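3-ketosteroid-delta4-5alpha-dehydrogenase (Rhodococcus jostii, PDB 4AT2) probably catalyses the FAD-dependent introduction of the delta-4 double bond into 5alpha-3-ketosteroids, an oxidative step of bacterial steroid catabolism. Local coordinates at residues L299-A304 against E466-L471; P381-E386 against V435-L440. All blocks are in the same frame, centred on the assembly; numbering follows the deposited sequence.

Contact 1: residues L299-A304 against E466-L471; sequences LGADLA and EPIPGL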
# COMPACT_ATOMS: atom_id res chain seq x y z
N LEU A 299 -5.02 9.88 20.09
CA LEU A 299 -4.08 10.79 20.77
C LEU A 299 -3.10 11.48 19.82
O LEU A 299 -2.21 12.21 20.28
CB LEU A 299 -3.28 10.04 21.85
CG LEU A 299 -4.09 9.35 22.96
CD1 LEU A 299 -3.12 8.85 24.02
CD2 LEU A 299 -5.09 10.29 23.58
N GLY A 300 -3.25 11.25 18.53
CA GLY A 300 -2.30 11.76 17.55
C GLY A 300 -1.15 10.82 17.19
O GLY A 300 -0.20 11.22 16.54
N ALA A 301 -1.24 9.55 17.59
CA ALA A 301 -0.19 8.60 17.22
C ALA A 301 -0.11 8.40 15.72
O ALA A 301 -1.14 8.38 15.03
CB ALA A 301 -0.41 7.24 17.90
N ASP A 302 1.11 8.25 15.25
CA ASP A 302 1.40 8.06 13.83
C ASP A 302 1.34 6.57 13.46
O ASP A 302 1.36 5.70 14.34
CB ASP A 302 2.78 8.64 13.54
CG ASP A 302 2.96 9.05 12.08
OD1 ASP A 302 2.00 8.95 11.28
OD2 ASP A 302 4.10 9.47 11.75
N LEU A 303 1.24 6.31 12.15
CA LEU A 303 1.14 4.95 11.58
C LEU A 303 2.21 4.78 10.54
O LEU A 303 2.70 5.77 9.99
CB LEU A 303 -0.20 4.77 10.86
CG LEU A 303 -1.52 5.01 11.60
CD1 LEU A 303 -2.70 4.74 10.67
CD2 LEU A 303 -1.58 4.13 12.85
N ALA A 304 2.54 3.54 10.21
CA ALA A 304 3.41 3.27 9.07
C ALA A 304 3.02 1.97 8.39
O ALA A 304 2.55 1.02 9.04
CB ALA A 304 4.87 3.24 9.49
N GLU A 466 7.51 13.13 18.28
CA GLU A 466 7.85 12.95 19.70
C GLU A 466 7.07 11.80 20.31
O GLU A 466 5.92 11.55 19.92
CB GLU A 466 7.58 14.24 20.50
CG GLU A 466 8.38 15.46 20.05
CD GLU A 466 9.89 15.27 20.08
OE1 GLU A 466 10.41 14.57 20.98
OE2 GLU A 466 10.57 15.82 19.17
N PRO A 467 7.67 11.08 21.27
CA PRO A 467 6.91 10.04 21.98
C PRO A 467 5.68 10.60 22.70
O PRO A 467 5.69 11.75 23.18
CB PRO A 467 7.91 9.50 23.00
CG PRO A 467 9.25 9.74 22.37
CD PRO A 467 9.09 11.08 21.68
N ILE A 468 4.62 9.80 22.76
CA ILE A 468 3.47 10.14 23.57
C ILE A 468 3.81 9.66 24.98
O ILE A 468 4.01 8.47 25.20
CB ILE A 468 2.18 9.44 23.06
CG1 ILE A 468 1.78 10.02 21.69
CG2 ILE A 468 1.05 9.59 24.07
CD1 ILE A 468 0.68 9.24 20.97
N PRO A 469 3.90 10.59 25.95
CA PRO A 469 4.29 10.17 27.30
C PRO A 469 3.39 9.08 27.87
O PRO A 469 2.17 9.14 27.73
CB PRO A 469 4.19 11.47 28.11
CG PRO A 469 4.37 12.56 27.10
CD PRO A 469 3.64 12.04 25.89
N GLY A 470 4.01 8.07 28.49
CA GLY A 470 3.28 6.98 29.13
C GLY A 470 2.82 5.87 28.21
O GLY A 470 2.23 4.90 28.69
N LEU A 471 3.07 6.00 26.90
CA LEU A 471 2.52 5.06 25.91
C LEU A 471 3.58 4.31 25.12
O LEU A 471 4.43 4.91 24.47
CB LEU A 471 1.56 5.77 24.95
CG LEU A 471 0.68 4.84 24.11
CD1 LEU A 471 -0.23 3.98 24.98
CD2 LEU A 471 -0.12 5.67 23.11
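Ile-468 carries most of its segment's side of this contact, reaching with the end of its longer branch into the bend of chain formed by Leu-299, Gly-300 and Ala-301. Its CD1 methyl comes to 3.8 Å from Ala-301 CB, and beside it lies 4.1 Å from Leu-299 CB, so one methyl touches the first carbons of two side chains. The isoleucine is stretched out for this: CG1 stands opposite the carbonyl carbon (chi1 -68°) and CD1 continues the chain in extended form (chi2 170°), sending CD1 well forward of its own backbone. The same methyl also meets the main chain, with Ala-301 N 3.9 Å from Ile-468 CD1. Farther along, Leu-299 CD1 and Leu-471 CD2 make a looser methyl-to-methyl approach at 4.5 Å. No hydrogen bond joins the two segments; the contact is wholly apolar.

Each segment is shaped by a turn of its own. Gly-300, the first residue to leave helical geometry after helix 291-297, forms a Schellman motif, and its positive phi of 92° would press a CB against the carbonyl oxygen of Leu-299. On the other segment a type II turn, closed by Leu-471 N to Ile-468 O at 3.1 Å, brings Leu-471 round to the same side as Ile-468. Strand 459-461 touches both segments: Val-460 meets Ala-301 and Leu-471, and its backbone bonds to Ile-468. Leu-228 of strand 223-230 meets both Leu-299 and Leu-471. The arrangement is a small apolar junction where a Schellman-capped helix end packs on the beta turn leading into strand 471-473, an outermost strand of the parallel sheet in the FAD-binding fold.

Contact 2: residues P381-E386 against V435-L440; sequences PKWAAE and VAALDL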
# COMPACT_ATOMS: atom_id res chain seq x y z
N PRO A 381 -3.50 -32.38 -9.26
CA PRO A 381 -3.63 -31.70 -10.54
C PRO A 381 -5.09 -31.63 -10.99
O PRO A 381 -5.84 -32.61 -10.82
CB PRO A 381 -2.85 -32.60 -11.51
CG PRO A 381 -1.96 -33.43 -10.64
CD PRO A 381 -2.76 -33.65 -9.39
N LYS A 382 -5.47 -30.50 -11.58
CA LYS A 382 -6.80 -30.39 -12.21
C LYS A 382 -6.78 -30.96 -13.62
O LYS A 382 -7.71 -31.67 -14.03
CB LYS A 382 -7.27 -28.93 -12.23
CG LYS A 382 -8.61 -28.75 -12.94
CD LYS A 382 -9.24 -27.39 -12.70
CE LYS A 382 -9.88 -27.29 -11.32
NZ LYS A 382 -10.39 -25.92 -11.04
N TRP A 383 -5.72 -30.65 -14.37
CA TRP A 383 -5.59 -31.14 -15.74
C TRP A 383 -4.37 -31.99 -15.91
O TRP A 383 -3.35 -31.76 -15.27
CB TRP A 383 -5.49 -30.00 -16.74
CG TRP A 383 -6.59 -28.97 -16.69
CD1 TRP A 383 -7.81 -28.98 -17.36
CD2 TRP A 383 -6.57 -27.69 -15.96
NE1 TRP A 383 -8.53 -27.85 -17.09
CE2 TRP A 383 -7.85 -27.03 -16.25
CE3 TRP A 383 -5.66 -27.06 -15.11
CZ2 TRP A 383 -8.17 -25.79 -15.72
CZ3 TRP A 383 -6.00 -25.81 -14.58
CH2 TRP A 383 -7.23 -25.19 -14.87
N ALA A 384 -4.45 -32.98 -16.79
CA ALA A 384 -3.30 -33.78 -17.14
C ALA A 384 -3.39 -34.19 -18.60
O ALA A 384 -4.48 -34.54 -19.09
CB ALA A 384 -3.18 -35.01 -16.25
N ALA A 385 -2.26 -34.15 -19.29
CA ALA A 385 -2.22 -34.40 -20.71
C ALA A 385 -0.91 -35.04 -21.12
O ALA A 385 0.08 -34.97 -20.38
CB ALA A 385 -2.43 -33.10 -21.48
N GLU A 386 -0.90 -35.64 -22.30
CA GLU A 386 0.30 -36.28 -22.84
C GLU A 386 1.30 -35.25 -23.35
O GLU A 386 2.50 -35.52 -23.37
CB GLU A 386 -0.08 -37.22 -24.00
CG GLU A 386 -0.89 -38.45 -23.59
CD GLU A 386 -0.15 -39.34 -22.61
OE1 GLU A 386 0.98 -39.78 -22.93
OE2 GLU A 386 -0.69 -39.58 -21.50
N VAL A 435 2.30 -34.46 -18.62
CA VAL A 435 2.44 -33.22 -17.89
C VAL A 435 1.10 -32.87 -17.27
O VAL A 435 0.05 -33.18 -17.84
CB VAL A 435 3.02 -32.10 -18.82
CG1 VAL A 435 2.12 -31.85 -20.04
CG2 VAL A 435 3.36 -30.83 -18.06
N ALA A 436 1.14 -32.27 -16.09
CA ALA A 436 -0.07 -31.91 -15.35
C ALA A 436 -0.05 -30.43 -14.98
O ALA A 436 1.00 -29.80 -14.97
CB ALA A 436 -0.18 -32.75 -14.10
N ALA A 437 -1.23 -29.87 -14.69
CA ALA A 437 -1.30 -28.51 -14.16
C ALA A 437 -2.20 -28.48 -12.94
O ALA A 437 -3.32 -29.02 -12.95
CB ALA A 437 -1.80 -27.54 -15.22
N LEU A 438 -1.70 -27.87 -11.88
CA LEU A 438 -2.49 -27.59 -10.69
C LEU A 438 -3.10 -26.21 -10.84
O LEU A 438 -2.40 -25.26 -11.19
CB LEU A 438 -1.61 -27.60 -9.44
CG LEU A 438 -1.11 -28.91 -8.83
CD1 LEU A 438 -0.27 -29.73 -9.82
CD2 LEU A 438 -0.31 -28.59 -7.57
N ASP A 439 -4.40 -26.11 -10.56
CA ASP A 439 -5.09 -24.82 -10.56
C ASP A 439 -4.88 -24.13 -9.21
O ASP A 439 -5.46 -24.53 -8.19
CB ASP A 439 -6.59 -25.03 -10.81
CG ASP A 439 -7.35 -23.74 -11.03
OD1 ASP A 439 -6.77 -22.65 -10.83
OD2 ASP A 439 -8.54 -23.82 -11.41
N LEU A 440 -4.04 -23.10 -9.21
CA LEU A 440 -3.68 -22.40 -7.99
C LEU A 440 -4.16 -20.95 -8.05
O LEU A 440 -3.56 -20.05 -7.46
CB LEU A 440 -2.16 -22.48 -7.74
CG LEU A 440 -1.61 -23.90 -7.62
CD1 LEU A 440 -0.09 -23.90 -7.51
CD2 LEU A 440 -2.21 -24.60 -6.42
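Ala-437 O is gripped by two backbone amides at once. Lys-382 N reaches it at 2.9 Å along a bent line, tilted from the carbonyl plane. Trp-383 N comes to the same oxygen in that plane, at 3.2 Å and nearly straight (172°). Two successive residues facing one on the other strand make this a classic beta bulge. Trp-383 O receives Ala-437 N in return at 2.9 Å, and past the non-hydrogen-bonded pair of Ala-384 and Ala-436 the strands close again through the mutual amide-carbonyl bonds of Ala-385 and Val-435.

Beside the bulge Lys-382 and Asp-439 run side by side, joined by a salt bridge of 2.8 Å from Lys-382 NZ to Asp-439 OD2, on the anti side and a little out of the carboxylate plane. With CG anti to the backbone N (chi1 177°), the lysine lays that carbon over the centre of one face of the Trp-383 indole; the bend farther out, at chi3, comes before NZ at Asp-439. These two antiparallel strands form one margin of a four-stranded sheet in which 383-385 is outermost and 435-439 bonds on its other side to strand 356-360.

Trp-383 meets Ala-437 and Asp-439 at a slant: its CE3 is 3.9 Å from Ala-437 CB, and CZ3 approaches Asp-439 CB at the same distance. Leu-391 and Met-395 also touch the indole. Asp-439 OD2 has a second cation in Arg-441, so the carboxylate probably stays ionised. Replacing Asp-439 with an alanine would remove the carboxylate, and the Lys-382 ammonium and Arg-441 would probably both lose a partner, with the end of the lysine set free to turn. On the sheet face opposite Trp-383, Pro-381 CB sits 3.7 Å from Ala-436 CB, with Leu-438 CD1 alongside the proline ring.

In the fold
Contacts 1 and 2 lie on opposite sides of the chain's centre, their own centres 52 Å apart and their nearest atoms about 27 Å apart. Along the chain contact 2 is nested within contact 1: 299-304 comes first, then 381-386 and 435-440, and finally 466-471. They share no sheet. Contact 1 lies by strand 471-473 of the parallel sheet, with 303-304 entering a three-stranded antiparallel sheet, whereas contact 2 is the edge pair of a separate four-stranded antiparallel sheet. Strand 444-452, a partner of 303-304, follows 435-439 and carries the chain back from the distant sheet. Contact 1 is the one near the FAD, with the Leu-471 side chain about 12 Å from it.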